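Local coordinates for protein ribonuclease S-F11 (PDB 1IOO) that cleaves RNA as a secreted stylar glycoprotein of the RNase T2 family, associated with the gametophytic self-incompatibility by which a flowering plant rejects its own pollen, at residues 30-34 with 64-68; 111-117 with 166-170. All blocks are in the same frame, centred on the assembly; numbering follows the deposited sequence.

In the fold
Contacts 1 and 2 lie on the same antiparallel sheet, their centres 11 Å apart. Strand 30-37 supplies one segment of contact 1 and strand 162-170 one of contact 2; strand 4-10 runs between them, paired antiparallel with each. Helix 101-113 spans both: Lys112 CG packs 3.6 Å from Ile31 CG1, and Leu111 CD1 lies 4.1 Å from Leu34 CD1. Contact 1 carries the catalytic proton donor His32, whereas the side chain of Ile166 in contact 2 stays about 9 Å from that of His32. Contact 2 instead underlies the N-linked glycan, which rests on the outer side of 112-116; the side chain of His66 is also about 4 Å from a bound NAG.

Contact 1 of 2, residues 30-34 with 64-68; sequences TIHGL and DKHWM
Ile31 sits on the indole of Trp67, its CG2 methyl 3.6 Å from the centroid of the six-membered ring and 15° off the normal, a CH-pi contact over the face. Ile31 CG2 points opposite its backbone N, Trp67 CG likewise (chi1 -160°), and the side chains cross at about a right angle. Ile31 O lies over the same ring system, 3.1 Å from Trp67 CD1, and Gly33 CA comes obliquely to within 3.8 Å of Trp67 CZ2. A single direct hydrogen bond ties the backbones, Ile31 N to His66 O at 2.9 Å and nearly straight (174°).

The other side is looser and joined through water. One water links Thr30 OG1, Ile31 O and Met68 O; a second, in the indole plane, accepts from Trp67 NE1 at 3.2 Å and donates to His32 O. The CB of catalytic His32 leaves the strand on the side away from 64-68, so the packing lies behind the strand carrying this proton donor; the Trp67 side chain is about 4 Å from that of Gln87, probably an active-site residue. With Gly33, His32 forms a classic beta bulge opposite Val8 of strand 4-10; helix 101-113 packs on Ile31, His66 and Trp67, and Trp84 meets the indole edge-to-face.

Contact 2 of 2, residues 111-117 with 166-170; sequences LKDKFDL and IGICF. With NAG (2-acetamido-2-deoxy-beta-D-glucopyranose), chain C; MAN (alpha-D-mannopyranose), chain B; NAG (2-acetamido-2-deoxy-beta-D-glucopyranose), chain D.
Phe115 fits into the corner between Ile168 and Phe170, whose side chains project from one face of strand 162-170. Ile168 CD1 stands almost exactly over the middle of the Phe115 ring, 3.8 Å from its centroid and 8° off the normal, while Ile168 CG2 reaches the rim at CZ. The opposite ring face is partly covered by Lys114 CB, so the ring is held between its sequence neighbour and the strand. Its edge meets that of Phe170, with Phe115 CE1 3.7 Å from Phe170 CZ; each touching atom lies near the plane of the other ring.

Leu111 fills the next hollow. Its two methyls lie side by side over one face of the Phe170 ring, CD1 near CE1 and CD2 near CE2, Leu111 CD2 being 4.0 Å from the centroid in a CH-pi contact. Lys114, bent at chi3 and chi4, brings CE to the edge of the same ring. At the far end, Leu117 and Ile166 meet tip to tip through their CD1 methyls, 3.8 Å apart. No hydrogen bond crosses between the segments: complementary apolar shapes make the joint.

Sugars of the N-linked glycan lie along the outer side of 112-116. Asp113 O accepts from N2 of the chain C GlcNAc at 3.0 Å and from a mannose O3, and Asp113 OD2 takes the mannose O4 at 2.7 Å. The acetyl methyl C8 of the chain C GlcNAc rests 3.5 Å from Phe115 C.

Asp116 N-caps helix 117-123 through Arg119 N. Strand 162-170 is flanked by strand 4-10, whose Leu7 and Leu9 touch Leu111 and Leu117; Val144 and Ile141 of helix 134-145 close the Leu117 end, and Met177 of strand 177-178 packs on both phenylalanines.

Contact 1 of 2, residues 30-34 with 64-68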
loop_
_atom_site.group_PDB
_atom_site.type_symbol
_atom_site.label_atom_id
_atom_site.label_comp_id
_atom_site.label_asym_id
_atom_site.label_seq_id
_atom_site.Cartn_x
_atom_site.Cartn_y
_atom_site.Cartn_z
ATOM N N THR A 30 -5.074 -3.005 3.453
ATOM C CA THR A 30 -3.899 -3.620 4.042
ATOM C C THR A 30 -2.653 -3.060 3.386
ATOM O O THR A 30 -2.733 -2.443 2.326
ATOM C CB THR A 30 -3.899 -5.148 3.875
ATOM O OG1 THR A 30 -3.948 -5.472 2.485
ATOM C CG2 THR A 30 -5.092 -5.764 4.592
ATOM N N ILE A 31 -1.504 -3.249 4.020
ATOM C CA ILE A 31 -0.263 -2.732 3.469
ATOM C C ILE A 31 0.259 -3.611 2.339
ATOM O O ILE A 31 0.330 -4.835 2.471
ATOM C CB ILE A 31 0.840 -2.676 4.533
ATOM C CG1 ILE A 31 0.414 -1.760 5.679
ATOM C CG2 ILE A 31 2.148 -2.207 3.899
ATOM C CD1 ILE A 31 1.284 -1.901 6.915
ATOM N N HIS A 32 0.593 -2.980 1.218
ATOM C CA HIS A 32 1.207 -3.685 0.096
ATOM C C HIS A 32 2.702 -3.449 0.127
ATOM O O HIS A 32 3.504 -4.334 -0.185
ATOM C CB HIS A 32 0.665 -3.182 -1.240
ATOM C CG HIS A 32 1.298 -3.842 -2.423
ATOM N ND1 HIS A 32 1.271 -5.207 -2.613
ATOM C CD2 HIS A 32 1.994 -3.330 -3.465
ATOM C CE1 HIS A 32 1.926 -5.507 -3.722
ATOM N NE2 HIS A 32 2.374 -4.387 -4.257
ATOM N N GLY A 33 3.069 -2.239 0.531
ATOM C CA GLY A 33 4.466 -1.886 0.647
ATOM C C GLY A 33 4.711 -0.475 1.140
ATOM O O GLY A 33 3.797 0.333 1.323
ATOM N N LEU A 34 5.983 -0.219 1.419
ATOM C CA LEU A 34 6.480 1.087 1.816
ATOM C C LEU A 34 7.709 1.360 0.984
ATOM O O LEU A 34 8.785 0.828 1.261
ATOM C CB LEU A 34 6.807 1.097 3.316
ATOM C CG LEU A 34 7.261 2.430 3.921
ATOM C CD1 LEU A 34 6.217 3.509 3.663
ATOM C CD2 LEU A 34 7.502 2.263 5.416
ATOM N N ASP A 64 0.894 -9.964 10.166
ATOM C CA ASP A 64 -0.014 -10.893 9.505
ATOM C C ASP A 64 -1.383 -10.267 9.296
ATOM O O ASP A 64 -2.088 -10.599 8.344
ATOM C CB ASP A 64 -0.168 -12.198 10.280
ATOM C CG ASP A 64 -1.015 -13.198 9.525
ATOM O OD1 ASP A 64 -2.157 -13.476 9.950
ATOM O OD2 ASP A 64 -0.549 -13.687 8.479
ATOM N N LYS A 65 -1.763 -9.359 10.191
ATOM C CA LYS A 65 -3.044 -8.693 10.073
ATOM C C LYS A 65 -2.963 -7.457 9.168
ATOM O O LYS A 65 -3.669 -7.368 8.169
ATOM C CB LYS A 65 -3.566 -8.266 11.452
ATOM C CG LYS A 65 -4.858 -7.460 11.385
ATOM C CD LYS A 65 -5.300 -6.975 12.761
ATOM C CE LYS A 65 -6.553 -6.120 12.642
ATOM N NZ LYS A 65 -7.019 -5.603 13.962
ATOM N N HIS A 66 -2.067 -6.533 9.501
ATOM C CA HIS A 66 -1.980 -5.255 8.792
ATOM C C HIS A 66 -1.250 -5.341 7.461
ATOM O O HIS A 66 -1.479 -4.514 6.582
ATOM C CB HIS A 66 -1.336 -4.215 9.698
ATOM C CG HIS A 66 -2.153 -3.915 10.913
ATOM N ND1 HIS A 66 -1.796 -4.329 12.180
ATOM C CD2 HIS A 66 -3.349 -3.297 11.041
ATOM C CE1 HIS A 66 -2.742 -3.977 13.034
ATOM N NE2 HIS A 66 -3.696 -3.350 12.368
ATOM N N TRP A 67 -0.347 -6.305 7.334
ATOM C CA TRP A 67 0.395 -6.524 6.092
ATOM C C TRP A 67 0.191 -7.961 5.633
ATOM O O TRP A 67 1.130 -8.650 5.241
ATOM C CB TRP A 67 1.892 -6.255 6.319
ATOM C CG TRP A 67 2.701 -5.981 5.060
ATOM C CD1 TRP A 67 2.540 -6.555 3.826
ATOM C CD2 TRP A 67 3.837 -5.114 4.950
ATOM N NE1 TRP A 67 3.509 -6.098 2.958
ATOM C CE2 TRP A 67 4.317 -5.214 3.623
ATOM C CE3 TRP A 67 4.497 -4.264 5.845
ATOM C CZ2 TRP A 67 5.426 -4.493 3.170
ATOM C CZ3 TRP A 67 5.601 -3.548 5.397
ATOM C CH2 TRP A 67 6.053 -3.669 4.070
ATOM N N MET A 68 -1.057 -8.408 5.689
ATOM C CA MET A 68 -1.383 -9.776 5.338
ATOM C C MET A 68 -0.843 -10.146 3.968
ATOM O O MET A 68 -1.039 -9.421 2.993
ATOM C CB MET A 68 -2.897 -9.989 5.378
ATOM C CG MET A 68 -3.299 -11.457 5.364
ATOM S SD MET A 68 -5.076 -11.715 5.515
ATOM C CE MET A 68 -5.375 -11.234 7.230
HETATM O O HOH W 1 -1.550 -6.808 2.219
HETATM O O HOH W 2 3.441 -7.001 -0.099
#

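Contact 2 of 2, residues 111-117 with 166-170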
loop_
_atom_site.group_PDB
_atom_site.type_symbol
_atom_site.label_atom_id
_atom_site.label_comp_id
_atom_site.label_asym_id
_atom_site.label_seq_id
_atom_site.Cartn_x
_atom_site.Cartn_y
_atom_site.Cartn_z
ATOM N N LEU A 111 2.359 4.159 10.009
ATOM C CA LEU A 111 1.732 4.958 8.963
ATOM C C LEU A 111 0.359 4.410 8.595
ATOM O O LEU A 111 -0.574 5.174 8.351
ATOM C CB LEU A 111 2.636 5.022 7.727
ATOM C CG LEU A 111 3.983 5.706 7.991
ATOM C CD1 LEU A 111 4.786 5.784 6.702
ATOM C CD2 LEU A 111 3.759 7.102 8.545
ATOM N N LYS A 112 0.237 3.088 8.551
ATOM C CA LYS A 112 -1.038 2.458 8.237
ATOM C C LYS A 112 -2.085 2.813 9.298
ATOM O O LYS A 112 -3.238 3.109 8.985
ATOM C CB LYS A 112 -0.845 0.936 8.170
ATOM C CG LYS A 112 -2.004 0.139 7.584
ATOM C CD LYS A 112 -2.887 -0.469 8.650
ATOM C CE LYS A 112 -3.746 -1.579 8.051
ATOM N NZ LYS A 112 -4.752 -2.115 9.011
ATOM N N ASP A 113 -1.653 2.805 10.555
ATOM C CA ASP A 113 -2.528 3.092 11.685
ATOM C C ASP A 113 -3.009 4.541 11.678
ATOM O O ASP A 113 -3.989 4.881 12.341
ATOM C CB ASP A 113 -1.784 2.800 12.986
ATOM C CG ASP A 113 -2.692 2.833 14.190
ATOM O OD1 ASP A 113 -3.671 2.062 14.206
ATOM O OD2 ASP A 113 -2.425 3.624 15.117
ATOM N N LYS A 114 -2.315 5.393 10.934
ATOM C CA LYS A 114 -2.683 6.800 10.847
ATOM C C LYS A 114 -3.946 7.001 10.026
ATOM O O LYS A 114 -4.579 8.056 10.103
ATOM C CB LYS A 114 -1.565 7.611 10.183
ATOM C CG LYS A 114 -0.433 8.042 11.094
ATOM C CD LYS A 114 0.661 8.758 10.297
ATOM C CE LYS A 114 0.119 9.941 9.490
ATOM N NZ LYS A 114 -0.389 11.063 10.334
ATOM N N PHE A 115 -4.322 5.995 9.243
ATOM C CA PHE A 115 -5.460 6.159 8.368
ATOM C C PHE A 115 -6.529 5.099 8.541
ATOM O O PHE A 115 -6.294 3.986 9.013
ATOM C CB PHE A 115 -5.029 6.122 6.893
ATOM C CG PHE A 115 -3.920 7.068 6.556
ATOM C CD1 PHE A 115 -2.607 6.616 6.441
ATOM C CD2 PHE A 115 -4.180 8.419 6.379
ATOM C CE1 PHE A 115 -1.564 7.506 6.154
ATOM C CE2 PHE A 115 -3.155 9.318 6.095
ATOM C CZ PHE A 115 -1.845 8.866 5.982
ATOM N N ASP A 116 -7.730 5.512 8.163
ATOM C CA ASP A 116 -8.886 4.664 8.046
ATOM C C ASP A 116 -9.596 5.092 6.783
ATOM O O ASP A 116 -10.631 5.753 6.822
ATOM C CB ASP A 116 -9.829 4.790 9.249
ATOM C CG ASP A 116 -10.930 3.739 9.234
ATOM O OD1 ASP A 116 -11.129 3.090 8.179
ATOM O OD2 ASP A 116 -11.605 3.563 10.273
ATOM N N LEU A 117 -8.952 4.796 5.657
ATOM C CA LEU A 117 -9.426 5.224 4.350
ATOM C C LEU A 117 -10.818 4.719 4.045
ATOM O O LEU A 117 -11.587 5.400 3.371
ATOM C CB LEU A 117 -8.440 4.803 3.257
ATOM C CG LEU A 117 -6.999 5.307 3.421
ATOM C CD1 LEU A 117 -6.214 4.973 2.162
ATOM C CD2 LEU A 117 -6.972 6.815 3.670
ATOM N N ILE A 166 -4.022 2.455 -3.037
ATOM C CA ILE A 166 -3.913 3.873 -2.762
ATOM C C ILE A 166 -2.553 4.178 -2.178
ATOM O O ILE A 166 -2.126 3.539 -1.219
ATOM C CB ILE A 166 -4.983 4.361 -1.769
ATOM C CG1 ILE A 166 -6.367 4.197 -2.389
ATOM C CG2 ILE A 166 -4.736 5.831 -1.416
ATOM C CD1 ILE A 166 -7.499 4.535 -1.438
ATOM N N GLY A 167 -1.859 5.136 -2.780
ATOM C CA GLY A 167 -0.556 5.508 -2.275
ATOM C C GLY A 167 -0.604 6.851 -1.580
ATOM O O GLY A 167 -1.268 7.788 -2.028
ATOM N N ILE A 168 0.069 6.913 -0.436
ATOM C CA ILE A 168 0.200 8.136 0.343
ATOM C C ILE A 168 1.676 8.375 0.613
ATOM O O ILE A 168 2.366 7.490 1.116
ATOM C CB ILE A 168 -0.612 8.041 1.662
ATOM C CG1 ILE A 168 -2.101 7.882 1.325
ATOM C CG2 ILE A 168 -0.400 9.288 2.509
ATOM C CD1 ILE A 168 -3.014 7.705 2.531
ATOM N N CYS A 169 2.163 9.561 0.260
ATOM C CA CYS A 169 3.589 9.848 0.355
ATOM C C CYS A 169 3.952 10.706 1.553
ATOM O O CYS A 169 3.172 11.534 2.023
ATOM C CB CYS A 169 4.054 10.474 -0.968
ATOM S SG CYS A 169 3.785 9.251 -2.291
ATOM N N PHE A 170 5.166 10.474 2.041
ATOM C CA PHE A 170 5.717 11.173 3.194
ATOM C C PHE A 170 7.153 11.575 2.930
ATOM O O PHE A 170 7.793 11.062 2.013
ATOM C CB PHE A 170 5.754 10.248 4.418
ATOM C CG PHE A 170 4.420 9.707 4.834
ATOM C CD1 PHE A 170 3.847 8.626 4.173
ATOM C CD2 PHE A 170 3.736 10.284 5.897
ATOM C CE1 PHE A 170 2.600 8.128 4.574
ATOM C CE2 PHE A 170 2.494 9.796 6.301
ATOM C CZ PHE A 170 1.928 8.719 5.639
HETATM C C1 NAG C . -7.374 1.925 13.385
HETATM C C2 NAG C . -7.349 3.257 14.125
HETATM C C3 NAG C . -6.490 3.151 15.392
HETATM C C4 NAG C . -6.940 1.956 16.262
HETATM C C5 NAG C . -6.999 0.686 15.402
HETATM C C6 NAG C . -7.549 -0.513 16.155
HETATM C C7 NAG C . -7.640 5.255 12.812
HETATM C C8 NAG C . -7.068 6.231 11.799
HETATM N N2 NAG C . -6.834 4.294 13.252
HETATM O O3 NAG C . -6.614 4.359 16.129
HETATM O O4 NAG C . -6.013 1.743 17.352
HETATM O O5 NAG C . -7.856 0.893 14.260
HETATM O O6 NAG C . -8.904 -0.307 16.526
HETATM O O7 NAG C . -8.807 5.375 13.183
HETATM C C1 MAN B . -4.607 7.448 17.638
HETATM C C2 MAN B . -5.020 7.802 16.207
HETATM C C3 MAN B . -4.228 6.948 15.212
HETATM C C4 MAN B . -2.726 7.112 15.448
HETATM C C5 MAN B . -2.400 6.768 16.903
HETATM C C6 MAN B . -0.941 6.995 17.252
HETATM O O2 MAN B . -4.778 9.181 15.965
HETATM O O3 MAN B . -4.551 7.330 13.885
HETATM O O4 MAN B . -2.008 6.250 14.577
HETATM O O5 MAN B . -3.192 7.588 17.794
HETATM O O6 MAN B . -0.694 8.356 17.574
HETATM C C1 NAG D . -9.421 -0.519 9.166
HETATM C C2 NAG D . -10.175 -0.634 10.502
HETATM C C3 NAG D . -9.960 0.613 11.354
HETATM C C4 NAG D . -8.466 0.838 11.538
HETATM C C5 NAG D . -7.816 0.981 10.161
HETATM C C6 NAG D . -6.318 1.182 10.256
HETATM C C7 NAG D . -12.312 -1.592 11.077
HETATM C C8 NAG D . -13.822 -1.471 10.977
HETATM N N2 NAG D . -11.591 -0.829 10.261
HETATM O O3 NAG D . -10.579 0.434 12.620
HETATM O O4 NAG D . -8.249 2.029 12.313
HETATM O O5 NAG D . -8.032 -0.225 9.394
HETATM O O6 NAG D . -5.680 0.025 10.775
HETATM O O7 NAG D . -11.809 -2.373 11.892
#